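Local coordinates for diketoreductase (Acinetobacter baylyi, PDB 4E12), which catalyses the NADH-dependent reduction of dicarbonyl compounds and belongs to the 3-hydroxyacyl-CoA dehydrogenase family, at the interface of chains A and B. Numbering follows the deposited sequence. Chains: chain A/B, Diketoreductase.

The interface of chains A and B. Residues chain A 155, 182-186, 188, 191-192, 195-196; chain B 207, 212-213, 217-218, 221.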
loop_
_atom_site.group_PDB
_atom_site.type_symbol
_atom_site.label_atom_id
_atom_site.label_comp_id
_atom_site.label_asym_id
_atom_site.label_seq_id
_atom_site.Cartn_x
_atom_site.Cartn_y
_atom_site.Cartn_z
ATOM N N GLU A 155 -4.315 -4.413 17.750
ATOM C CA GLU A 155 -3.062 -5.128 17.588
ATOM C C GLU A 155 -2.503 -5.542 18.924
ATOM O O GLU A 155 -2.167 -4.689 19.753
ATOM C CB GLU A 155 -2.056 -4.256 16.850
ATOM C CG GLU A 155 -2.481 -4.017 15.403
ATOM C CD GLU A 155 -1.622 -2.993 14.672
ATOM O OE1 GLU A 155 -1.463 -1.867 15.183
ATOM O OE2 GLU A 155 -1.107 -3.316 13.582
ATOM N N ILE A 182 -5.631 -8.376 15.986
ATOM C CA ILE A 182 -4.546 -8.595 15.052
ATOM C C ILE A 182 -3.442 -9.149 15.907
ATOM O O ILE A 182 -2.867 -8.427 16.730
ATOM C CB ILE A 182 -4.122 -7.267 14.402
ATOM C CG1 ILE A 182 -5.297 -6.681 13.613
ATOM C CG2 ILE A 182 -2.870 -7.450 13.537
ATOM C CD1 ILE A 182 -5.819 -7.597 12.558
ATOM N N GLU A 183 -3.163 -10.444 15.753
ATOM C CA GLU A 183 -2.260 -11.118 16.680
ATOM C C GLU A 183 -0.805 -11.130 16.207
ATOM O O GLU A 183 -0.463 -11.808 15.233
ATOM C CB GLU A 183 -2.775 -12.535 16.989
ATOM C CG GLU A 183 -4.159 -12.549 17.646
ATOM C CD GLU A 183 -4.705 -13.954 17.923
ATOM O OE1 GLU A 183 -3.979 -14.791 18.497
ATOM O OE2 GLU A 183 -5.866 -14.222 17.562
ATOM N N LEU A 184 0.048 -10.354 16.881
ATOM C CA LEU A 184 1.469 -10.406 16.596
ATOM C C LEU A 184 2.134 -11.430 17.491
ATOM O O LEU A 184 1.705 -11.632 18.631
ATOM C CB LEU A 184 2.149 -9.050 16.746
ATOM C CG LEU A 184 1.797 -7.941 15.756
ATOM C CD1 LEU A 184 0.402 -7.386 16.007
ATOM C CD2 LEU A 184 2.832 -6.846 15.927
ATOM N N LYS A 185 3.178 -12.068 16.962
ATOM C CA LYS A 185 3.815 -13.207 17.613
ATOM C C LYS A 185 5.130 -12.806 18.281
ATOM O O LYS A 185 5.642 -13.516 19.150
ATOM C CB LYS A 185 4.024 -14.343 16.594
ATOM C CG LYS A 185 2.703 -14.884 16.043
ATOM C CD LYS A 185 2.878 -15.828 14.862
ATOM C CE LYS A 185 1.512 -16.302 14.358
ATOM N NZ LYS A 185 1.605 -17.194 13.167
ATOM N N LYS A 186 5.660 -11.658 17.878
ATOM C CA LYS A 186 6.889 -11.116 18.431
ATOM C C LYS A 186 6.783 -9.599 18.391
ATOM O O LYS A 186 6.001 -9.050 17.613
ATOM C CB LYS A 186 8.093 -11.503 17.564
ATOM C CG LYS A 186 8.388 -12.977 17.441
ATOM C CD LYS A 186 9.682 -13.178 16.657
ATOM C CE LYS A 186 10.036 -14.650 16.511
ATOM N NZ LYS A 186 11.304 -14.851 15.750
ATOM N N LYS A 188 7.451 -5.820 17.395
ATOM C CA LYS A 188 7.790 -5.120 16.177
ATOM C C LYS A 188 7.363 -3.670 16.347
ATOM O O LYS A 188 6.189 -3.384 16.596
ATOM C CB LYS A 188 7.056 -5.756 14.987
ATOM C CG LYS A 188 7.257 -5.043 13.651
ATOM C CD LYS A 188 8.683 -5.162 13.122
ATOM C CE LYS A 188 8.871 -4.343 11.861
ATOM N NZ LYS A 188 8.775 -2.888 12.155
ATOM N N TYR A 191 4.057 -2.158 15.097
ATOM C CA TYR A 191 3.122 -3.284 15.000
ATOM C C TYR A 191 3.055 -3.747 13.538
ATOM O O TYR A 191 4.083 -3.794 12.848
ATOM C CB TYR A 191 1.723 -2.868 15.527
ATOM C CG TYR A 191 1.755 -2.330 16.954
ATOM C CD1 TYR A 191 1.492 -3.159 18.037
ATOM C CD2 TYR A 191 2.051 -0.994 17.212
ATOM C CE1 TYR A 191 1.521 -2.671 19.363
ATOM C CE2 TYR A 191 2.088 -0.497 18.532
ATOM C CZ TYR A 191 1.821 -1.344 19.596
ATOM O OH TYR A 191 1.851 -0.866 20.895
ATOM N N VAL A 192 1.848 -4.050 13.065
ATOM C CA VAL A 192 1.619 -4.462 11.683
ATOM C C VAL A 192 1.201 -3.295 10.781
ATOM O O VAL A 192 1.854 -3.018 9.774
ATOM C CB VAL A 192 0.561 -5.596 11.576
ATOM C CG1 VAL A 192 0.262 -5.897 10.117
ATOM C CG2 VAL A 192 1.077 -6.868 12.261
ATOM N N SER A 195 3.704 -0.590 10.151
ATOM C CA SER A 195 4.836 -1.189 9.465
ATOM C C SER A 195 4.576 -1.317 7.991
ATOM O O SER A 195 5.510 -1.245 7.196
ATOM C CB SER A 195 5.213 -2.551 10.072
ATOM O OG SER A 195 5.745 -2.349 11.365
ATOM N N LEU A 196 3.314 -1.497 7.610
ATOM C CA LEU A 196 2.977 -1.620 6.199
ATOM C C LEU A 196 2.737 -0.267 5.563
ATOM O O LEU A 196 3.148 -0.028 4.427
ATOM C CB LEU A 196 1.716 -2.461 6.022
ATOM C CG LEU A 196 1.725 -3.920 6.442
ATOM C CD1 LEU A 196 0.336 -4.480 6.177
ATOM C CD2 LEU A 196 2.757 -4.662 5.609
ATOM N N LEU B 207 7.673 -8.756 7.842
ATOM C CA LEU B 207 6.813 -9.191 8.949
ATOM C C LEU B 207 6.619 -10.702 8.921
ATOM O O LEU B 207 6.562 -11.346 9.971
ATOM C CB LEU B 207 5.427 -8.554 8.858
ATOM C CG LEU B 207 5.307 -7.036 8.949
ATOM C CD1 LEU B 207 3.839 -6.648 8.714
ATOM C CD2 LEU B 207 5.786 -6.605 10.335
ATOM N N ILE B 212 6.631 -12.154 12.767
ATOM C CA ILE B 212 5.797 -11.211 13.504
ATOM C C ILE B 212 4.326 -11.603 13.424
ATOM O O ILE B 212 3.619 -11.564 14.432
ATOM C CB ILE B 212 5.937 -9.772 12.951
ATOM C CG1 ILE B 212 7.402 -9.354 12.851
ATOM C CG2 ILE B 212 5.152 -8.783 13.804
ATOM C CD1 ILE B 212 8.168 -9.407 14.166
ATOM N N ALA B 213 3.859 -11.975 12.228
ATOM C CA ALA B 213 2.445 -12.257 12.003
ATOM C C ALA B 213 2.292 -13.217 10.830
ATOM O O ALA B 213 3.204 -13.334 10.006
ATOM C CB ALA B 213 1.701 -10.956 11.703
ATOM N N THR B 217 -3.147 -12.569 8.812
ATOM C CA THR B 217 -3.220 -11.457 9.731
ATOM C C THR B 217 -2.697 -10.170 9.083
ATOM O O THR B 217 -3.259 -9.085 9.260
ATOM C CB THR B 217 -2.398 -11.772 10.981
ATOM O OG1 THR B 217 -2.961 -12.917 11.611
ATOM C CG2 THR B 217 -2.427 -10.622 11.953
ATOM N N ILE B 218 -1.622 -10.294 8.330
ATOM C CA ILE B 218 -1.019 -9.131 7.677
ATOM C C ILE B 218 -2.006 -8.583 6.644
ATOM O O ILE B 218 -2.256 -7.371 6.582
ATOM C CB ILE B 218 0.340 -9.532 7.057
ATOM C CG1 ILE B 218 1.267 -10.031 8.179
ATOM C CG2 ILE B 218 0.943 -8.389 6.273
ATOM C CD1 ILE B 218 2.581 -10.607 7.717
ATOM N N THR B 221 -5.129 -6.885 8.205
ATOM C CA THR B 221 -4.726 -5.593 8.719
ATOM C C THR B 221 -4.729 -4.549 7.614
ATOM O O THR B 221 -5.218 -3.437 7.812
ATOM C CB THR B 221 -3.330 -5.631 9.337
ATOM O OG1 THR B 221 -3.301 -6.579 10.409
ATOM C CG2 THR B 221 -2.965 -4.256 9.861
HETATM O O HOH W 1 -0.368 -13.634 13.162
HETATM O O HOH W 2 -4.544 -12.173 13.927
#
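One patch of the two-fold interface between the two copies of the enzyme sets helices 193-209 and 215-226 of chain B, with the loop between them, against strand 180-183 of chain A and the linker that runs from it into helix 193-209. The deposited assembly is a dimer, which probably also forms in solution, as is usual in this family. B:Ile212, in the loop between helices 193-209 and 215-226, loses more surface to the partner than the other residues of this patch (75 Å²). Its CG2, anti to the backbone N, lies alongside A:Leu184, 3.7 Å from CD2, while CD1 reaches towards CB of A:Lys188. Its carbonyl O accepts a hydrogen bond from the amide N of A:Lys185, short at 2.6 Å, in the carbonyl plane and fairly straight (158° at H), so a main-chain hydrogen bond anchors the loop beside the apolar contacts of the B:Ile212 side chain.

B:Leu207 uses both branches: CD1 meets CD2 of A:Leu196 and CG1 of A:Val192, whereas the side chain crosses that of A:Lys188 at about a right angle, with CD2 3.9 Å from CG. A:Lys188 is bent at chi2 and chi4, which brings NZ back to OG of A:Ser195. A:Val192 points CG1, anti to its backbone N (chi1 175°), obliquely onto CG2 of B:Thr221, 3.6 Å away; its own N is held by OE2 of A:Glu155, met from above the carboxylate plane. A:Ile182 slides past B:Thr217, methyl CG2 against methyl CG2. Beside this contact two waters join the hydroxyl OG1 of B:Thr217 to the backbone of A:Glu183, one at its O and the other 2.9 Å from its N.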